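Local coordinates for CTP:phosphocholine Cytidylyltransferase (Streptococcus pneumoniae, PDB 1JYK), which transfers the cytidylyl group of CTP to phosphocholine, forming CDP-choline with release of pyrophosphate, at residues D104-Y112 with A200-W211. Residues are numbered along the deposited sequence; the frame is centred on the assembly and turned at random.
Sequences DYNNFYSLY and AYVSGEFVDLYW
Phe-108 drops from the start of helix 108-112 into a hollow of residues 200-211 lined by Ala-200, Tyr-201, Phe-206 and Leu-209. CB of Phe-206 lies over one face of the Phe-108 ring, a CH-pi contact 4.0 Å from that ring's centroid; CG of Phe-108 anti to the backbone N (chi1 153°) carries the ring into this hollow, where it also touches Met-214 of helix 213-216 and Ile-197 of helix 187-201. The Phe-206 ring is itself a wedge: its edge meets the face of Tyr-105 in a T-shaped pair, CE2 to CE2 3.7 Å, while CG1 of Val-207 abuts the Tyr-105 ring obliquely. Tyr-112 lies over one face of Tyr-201, planes at 31°, with its CZ 3.3 Å from CD2 of Tyr-201; Tyr-109 is slid off beside Tyr-201, barely overlapping it. A water links the hydroxyls of Tyr-105 and Tyr-201. One backbone bond, Asn-106 N to Val-207 O at 2.8 Å, and an asparagine side chain, OD1 of Asn-107 accepting from Trp-211 N at 2.8 Å, join the segments. CD2 of Leu-111 presses on the Trp-211 indole near CE3, and Trp-185 meets the same indole nearly at right angles. The cluster Tyr-105/Phe-108/Phe-206 thus holds the type I turn 206-209, and Tyr-109/Tyr-112/Tyr-201 the end of helix 187-201, against the loop and short helix that follow strand 95-98 in a nucleotidyltransferase fold with a mixed central sheet.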
ATOM      1  N   ASP A 104      -8.722  -6.449  14.717  1.00 30.37           N
ATOM      2  CA  ASP A 104     -10.014  -5.855  15.050  1.00 29.86           C
ATOM      3  C   ASP A 104     -10.518  -4.820  14.058  1.00 28.73           C
ATOM      4  O   ASP A 104     -11.667  -4.880  13.631  1.00 30.30           O
ATOM      5  CB  ASP A 104      -9.946  -5.214  16.435  1.00 32.84           C
ATOM      6  CG  ASP A 104      -9.322  -6.127  17.462  1.00 35.07           C
ATOM      7  OD1 ASP A 104      -8.492  -5.642  18.261  1.00 37.25           O
ATOM      8  OD2 ASP A 104      -9.660  -7.329  17.466  1.00 36.61           O
ATOM      9  N   TYR A 105      -9.661  -3.863  13.712  1.00 25.66           N
ATOM     10  CA  TYR A 105     -10.018  -2.797  12.781  1.00 23.93           C
ATOM     11  C   TYR A 105      -9.463  -3.034  11.375  1.00 23.87           C
ATOM     12  O   TYR A 105      -8.523  -3.809  11.185  1.00 23.79           O
ATOM     13  CB  TYR A 105      -9.472  -1.451  13.262  1.00 22.71           C
ATOM     14  CG  TYR A 105      -9.806  -1.038  14.678  1.00 22.57           C
ATOM     15  CD1 TYR A 105     -10.855  -1.624  15.388  1.00 22.68           C
ATOM     16  CD2 TYR A 105      -9.085  -0.018  15.290  1.00 22.81           C
ATOM     17  CE1 TYR A 105     -11.173  -1.190  16.678  1.00 23.56           C
ATOM     18  CE2 TYR A 105      -9.391   0.421  16.569  1.00 25.10           C
ATOM     19  CZ  TYR A 105     -10.432  -0.163  17.260  1.00 25.85           C
ATOM     20  OH  TYR A 105     -10.717   0.306  18.529  1.00 28.56           O
ATOM     21  N   ASN A 106     -10.045  -2.345  10.398  1.00 22.96           N
ATOM     22  CA  ASN A 106      -9.595  -2.434   9.019  1.00 23.61           C
ATOM     23  C   ASN A 106      -8.316  -1.594   8.955  1.00 21.93           C
ATOM     24  O   ASN A 106      -7.975  -0.923   9.933  1.00 20.00           O
ATOM     25  CB  ASN A 106     -10.664  -1.879   8.083  1.00 28.00           C
ATOM     26  CG  ASN A 106     -10.689  -2.580   6.744  1.00 32.07           C
ATOM     27  OD1 ASN A 106      -9.669  -3.082   6.275  1.00 34.29           O
ATOM     28  ND2 ASN A 106     -11.858  -2.616   6.116  1.00 34.01           N
ATOM     29  N   ASN A 107      -7.619  -1.603   7.817  1.00 19.50           N
ATOM     30  CA  ASN A 107      -6.356  -0.880   7.729  1.00 17.66           C
ATOM     31  C   ASN A 107      -6.355   0.645   7.803  1.00 16.95           C
ATOM     32  O   ASN A 107      -5.301   1.269   7.669  1.00 17.49           O
ATOM     33  CB  ASN A 107      -5.537  -1.377   6.519  1.00 17.51           C
ATOM     34  CG  ASN A 107      -6.054  -0.870   5.185  1.00 17.52           C
ATOM     35  OD1 ASN A 107      -6.952  -0.037   5.107  1.00 17.88           O
ATOM     36  ND2 ASN A 107      -5.467  -1.385   4.113  1.00 18.29           N
ATOM     37  N   PHE A 108      -7.521   1.248   8.029  1.00 16.86           N
ATOM     38  CA  PHE A 108      -7.599   2.703   8.192  1.00 14.88           C
ATOM     39  C   PHE A 108      -6.738   3.014   9.421  1.00 13.82           C
ATOM     40  O   PHE A 108      -5.997   3.999   9.470  1.00 13.40           O
ATOM     41  CB  PHE A 108      -9.052   3.130   8.481  1.00 16.04           C
ATOM     42  CG  PHE A 108      -9.178   4.419   9.283  1.00 15.48           C
ATOM     43  CD1 PHE A 108      -9.099   4.415  10.675  1.00 15.72           C
ATOM     44  CD2 PHE A 108      -9.388   5.633   8.643  1.00 15.27           C
ATOM     45  CE1 PHE A 108      -9.226   5.608  11.410  1.00 16.94           C
ATOM     46  CE2 PHE A 108      -9.517   6.830   9.370  1.00 17.31           C
ATOM     47  CZ  PHE A 108      -9.436   6.815  10.753  1.00 15.96           C
ATOM     48  N   TYR A 109      -6.850   2.141  10.418  1.00 14.86           N
ATOM     49  CA  TYR A 109      -6.129   2.308  11.669  1.00 15.98           C
ATOM     50  C   TYR A 109      -4.615   2.150  11.518  1.00 16.95           C
ATOM     51  O   TYR A 109      -3.843   2.762  12.259  1.00 17.55           O
ATOM     52  CB  TYR A 109      -6.677   1.328  12.711  1.00 16.61           C
ATOM     53  CG  TYR A 109      -6.193   1.619  14.105  1.00 17.06           C
ATOM     54  CD1 TYR A 109      -6.517   2.817  14.747  1.00 18.48           C
ATOM     55  CD2 TYR A 109      -5.361   0.720  14.765  1.00 19.23           C
ATOM     56  CE1 TYR A 109      -6.013   3.111  16.018  1.00 20.29           C
ATOM     57  CE2 TYR A 109      -4.853   1.000  16.030  1.00 20.60           C
ATOM     58  CZ  TYR A 109      -5.180   2.194  16.651  1.00 21.41           C
ATOM     59  OH  TYR A 109      -4.662   2.463  17.899  1.00 22.40           O
ATOM     60  N   SER A 110      -4.187   1.332  10.566  1.00 16.01           N
ATOM     61  CA  SER A 110      -2.763   1.155  10.334  1.00 15.27           C
ATOM     62  C   SER A 110      -2.185   2.500   9.912  1.00 15.29           C
ATOM     63  O   SER A 110      -1.124   2.911  10.377  1.00 15.27           O
ATOM     64  CB  SER A 110      -2.537   0.122   9.240  1.00 15.12           C
ATOM     65  OG  SER A 110      -2.664  -1.188   9.763  1.00 18.08           O
ATOM     66  N   LEU A 111      -2.888   3.193   9.023  1.00 15.27           N
ATOM     67  CA  LEU A 111      -2.429   4.497   8.578  1.00 16.81           C
ATOM     68  C   LEU A 111      -2.633   5.535   9.685  1.00 17.84           C
ATOM     69  O   LEU A 111      -1.844   6.477   9.803  1.00 18.51           O
ATOM     70  CB  LEU A 111      -3.170   4.932   7.310  1.00 18.07           C
ATOM     71  CG  LEU A 111      -2.645   6.218   6.655  1.00 20.42           C
ATOM     72  CD1 LEU A 111      -1.163   6.086   6.331  1.00 21.48           C
ATOM     73  CD2 LEU A 111      -3.435   6.496   5.391  1.00 20.89           C
ATOM     74  N   TYR A 112      -3.685   5.375  10.489  1.00 17.94           N
ATOM     75  CA  TYR A 112      -3.940   6.314  11.586  1.00 17.54           C
ATOM     76  C   TYR A 112      -2.716   6.419  12.502  1.00 17.35           C
ATOM     77  O   TYR A 112      -2.303   7.520  12.883  1.00 17.08           O
ATOM     78  CB  TYR A 112      -5.144   5.878  12.429  1.00 17.81           C
ATOM     79  CG  TYR A 112      -5.385   6.814  13.593  1.00 19.07           C
ATOM     80  CD1 TYR A 112      -6.055   8.025  13.406  1.00 21.71           C
ATOM     81  CD2 TYR A 112      -4.859   6.542  14.857  1.00 19.81           C
ATOM     82  CE1 TYR A 112      -6.192   8.954  14.442  1.00 22.38           C
ATOM     83  CE2 TYR A 112      -4.986   7.465  15.908  1.00 21.82           C
ATOM     84  CZ  TYR A 112      -5.652   8.674  15.689  1.00 24.08           C
ATOM     85  OH  TYR A 112      -5.769   9.610  16.704  1.00 25.77           O
ATOM     86  N   ALA A 200     -12.840  10.941  11.153  1.00 16.61           N
ATOM     87  CA  ALA A 200     -13.406   9.599  11.105  1.00 15.53           C
ATOM     88  C   ALA A 200     -13.140   8.822  12.390  1.00 16.10           C
ATOM     89  O   ALA A 200     -14.029   8.142  12.911  1.00 15.92           O
ATOM     90  CB  ALA A 200     -12.840   8.839   9.908  1.00 16.34           C
ATOM     91  N   TYR A 201     -11.915   8.925  12.901  1.00 16.61           N
ATOM     92  CA  TYR A 201     -11.523   8.212  14.113  1.00 16.83           C
ATOM     93  C   TYR A 201     -12.331   8.639  15.341  1.00 18.07           C
ATOM     94  O   TYR A 201     -12.586   7.832  16.237  1.00 17.89           O
ATOM     95  CB  TYR A 201     -10.033   8.433  14.378  1.00 16.18           C
ATOM     96  CG  TYR A 201      -9.447   7.569  15.478  1.00 16.91           C
ATOM     97  CD1 TYR A 201      -9.548   6.177  15.433  1.00 17.75           C
ATOM     98  CD2 TYR A 201      -8.765   8.145  16.555  1.00 17.08           C
ATOM     99  CE1 TYR A 201      -8.982   5.376  16.432  1.00 17.92           C
ATOM    100  CE2 TYR A 201      -8.195   7.356  17.557  1.00 17.02           C
ATOM    101  CZ  TYR A 201      -8.305   5.973  17.490  1.00 18.20           C
ATOM    102  OH  TYR A 201      -7.736   5.184  18.465  1.00 18.98           O
ATOM    103  N   VAL A 202     -12.741   9.902  15.377  1.00 19.16           N
ATOM    104  CA  VAL A 202     -13.499  10.405  16.520  1.00 22.29           C
ATOM    105  C   VAL A 202     -15.001  10.567  16.307  1.00 21.76           C
ATOM    106  O   VAL A 202     -15.674  11.201  17.123  1.00 20.97           O
ATOM    107  CB  VAL A 202     -12.956  11.757  16.979  1.00 24.06           C
ATOM    108  CG1 VAL A 202     -11.662  11.557  17.727  1.00 29.85           C
ATOM    109  CG2 VAL A 202     -12.750  12.662  15.794  1.00 27.22           C
ATOM    110  N   SER A 203     -15.521   9.999  15.221  1.00 20.30           N
ATOM    111  CA  SER A 203     -16.939  10.101  14.912  1.00 19.89           C
ATOM    112  C   SER A 203     -17.621   8.740  14.933  1.00 21.22           C
ATOM    113  O   SER A 203     -18.769   8.607  14.509  1.00 20.97           O
ATOM    114  CB  SER A 203     -17.125  10.761  13.546  1.00 18.22           C
ATOM    115  OG  SER A 203     -16.706  12.113  13.589  1.00 20.96           O
ATOM    116  N   GLY A 204     -16.905   7.732  15.431  1.00 22.93           N
ATOM    117  CA  GLY A 204     -17.452   6.387  15.512  1.00 24.77           C
ATOM    118  C   GLY A 204     -17.783   5.782  14.161  1.00 27.18           C
ATOM    119  O   GLY A 204     -18.694   4.966  14.052  1.00 28.18           O
ATOM    120  N   GLU A 205     -17.039   6.180  13.131  1.00 28.91           N
ATOM    121  CA  GLU A 205     -17.256   5.680  11.773  1.00 30.50           C
ATOM    122  C   GLU A 205     -15.910   5.364  11.129  1.00 29.11           C
ATOM    123  O   GLU A 205     -15.552   5.969  10.117  1.00 31.19           O
ATOM    124  CB  GLU A 205     -17.990   6.743  10.936  1.00 34.03           C
ATOM    125  CG  GLU A 205     -17.952   8.158  11.539  1.00 37.45           C
ATOM    126  CD  GLU A 205     -18.666   9.220  10.692  1.00 38.48           C
ATOM    127  OE1 GLU A 205     -18.084  10.309  10.486  1.00 37.69           O
ATOM    128  OE2 GLU A 205     -19.806   8.974  10.243  1.00 39.32           O
ATOM    129  N   PHE A 206     -15.168   4.417  11.702  1.00 24.92           N
ATOM    130  CA  PHE A 206     -13.848   4.087  11.165  1.00 22.11           C
ATOM    131  C   PHE A 206     -13.404   2.622  11.247  1.00 20.45           C
ATOM    132  O   PHE A 206     -12.625   2.171  10.417  1.00 19.39           O
ATOM    133  CB  PHE A 206     -12.784   4.947  11.863  1.00 19.61           C
ATOM    134  CG  PHE A 206     -12.471   4.494  13.270  1.00 20.00           C
ATOM    135  CD1 PHE A 206     -13.211   4.970  14.348  1.00 18.32           C
ATOM    136  CD2 PHE A 206     -11.483   3.535  13.507  1.00 19.06           C
ATOM    137  CE1 PHE A 206     -12.981   4.497  15.634  1.00 18.25           C
ATOM    138  CE2 PHE A 206     -11.244   3.053  14.793  1.00 18.45           C
ATOM    139  CZ  PHE A 206     -11.998   3.538  15.859  1.00 18.07           C
ATOM    140  N   VAL A 207     -13.886   1.887  12.243  1.00 20.95           N
ATOM    141  CA  VAL A 207     -13.459   0.501  12.440  1.00 20.68           C
ATOM    142  C   VAL A 207     -13.427  -0.406  11.217  1.00 20.92           C
ATOM    143  O   VAL A 207     -12.541  -1.246  11.102  1.00 20.85           O
ATOM    144  CB  VAL A 207     -14.284  -0.206  13.557  1.00 21.54           C
ATOM    145  CG1 VAL A 207     -14.098   0.530  14.875  1.00 22.61           C
ATOM    146  CG2 VAL A 207     -15.761  -0.268  13.184  1.00 23.00           C
ATOM    147  N   ASP A 208     -14.373  -0.242  10.299  1.00 21.70           N
ATOM    148  CA  ASP A 208     -14.412  -1.098   9.116  1.00 23.53           C
ATOM    149  C   ASP A 208     -13.816  -0.457   7.867  1.00 21.53           C
ATOM    150  O   ASP A 208     -13.761  -1.088   6.813  1.00 22.65           O
ATOM    151  CB  ASP A 208     -15.858  -1.524   8.827  1.00 29.27           C
ATOM    152  CG  ASP A 208     -16.479  -2.297   9.976  1.00 34.78           C
ATOM    153  OD1 ASP A 208     -17.502  -1.831  10.525  1.00 39.39           O
ATOM    154  OD2 ASP A 208     -15.944  -3.370  10.329  1.00 38.26           O
ATOM    155  N   LEU A 209     -13.351   0.779   7.989  1.00 19.19           N
ATOM    156  CA  LEU A 209     -12.792   1.502   6.854  1.00 18.61           C
ATOM    157  C   LEU A 209     -11.384   1.112   6.441  1.00 18.26           C
ATOM    158  O   LEU A 209     -10.565   0.673   7.255  1.00 17.08           O
ATOM    159  CB  LEU A 209     -12.788   3.011   7.130  1.00 18.26           C
ATOM    160  CG  LEU A 209     -14.092   3.791   7.337  1.00 18.31           C
ATOM    161  CD1 LEU A 209     -13.758   5.259   7.516  1.00 18.72           C
ATOM    162  CD2 LEU A 209     -15.021   3.604   6.161  1.00 17.75           C
ATOM    163  N   TYR A 210     -11.118   1.282   5.152  1.00 18.29           N
ATOM    164  CA  TYR A 210      -9.792   1.042   4.607  1.00 18.51           C
ATOM    165  C   TYR A 210      -9.224   2.448   4.629  1.00 17.59           C
ATOM    166  O   TYR A 210      -9.994   3.415   4.597  1.00 16.52           O
ATOM    167  CB  TYR A 210      -9.860   0.583   3.152  1.00 19.93           C
ATOM    168  CG  TYR A 210     -10.549  -0.735   2.941  1.00 23.59           C
ATOM    169  CD1 TYR A 210     -11.828  -0.789   2.393  1.00 26.25           C
ATOM    170  CD2 TYR A 210      -9.906  -1.931   3.238  1.00 25.96           C
ATOM    171  CE1 TYR A 210     -12.452  -2.005   2.139  1.00 28.69           C
ATOM    172  CE2 TYR A 210     -10.520  -3.154   2.988  1.00 29.77           C
ATOM    173  CZ  TYR A 210     -11.792  -3.183   2.436  1.00 30.49           C
ATOM    174  OH  TYR A 210     -12.396  -4.388   2.159  1.00 33.42           O
ATOM    175  N   TRP A 211      -7.903   2.586   4.682  1.00 16.12           N
ATOM    176  CA  TRP A 211      -7.330   3.920   4.677  1.00 16.20           C
ATOM    177  C   TRP A 211      -7.738   4.620   3.368  1.00 17.24           C
ATOM    178  O   TRP A 211      -7.883   5.846   3.318  1.00 16.78           O
ATOM    179  CB  TRP A 211      -5.801   3.854   4.822  1.00 16.82           C
ATOM    180  CG  TRP A 211      -5.049   3.529   3.560  1.00 17.34           C
ATOM    181  CD1 TRP A 211      -4.651   2.291   3.136  1.00 16.61           C
ATOM    182  CD2 TRP A 211      -4.599   4.461   2.560  1.00 17.98           C
ATOM    183  NE1 TRP A 211      -3.975   2.396   1.943  1.00 17.19           N
ATOM    184  CE2 TRP A 211      -3.930   3.714   1.565  1.00 17.78           C
ATOM    185  CE3 TRP A 211      -4.691   5.857   2.415  1.00 17.94           C
ATOM    186  CZ2 TRP A 211      -3.353   4.316   0.436  1.00 16.89           C
ATOM    187  CZ3 TRP A 211      -4.122   6.455   1.290  1.00 16.56           C
ATOM    188  CH2 TRP A 211      -3.461   5.683   0.317  1.00 18.16           C
TER
HETATM  189  O   HOH W   1      -8.721   2.263  19.415  1.00 31.78           O
HETATM  190  O   HOH W   2     -10.128   1.261  10.955  1.00 25.96           O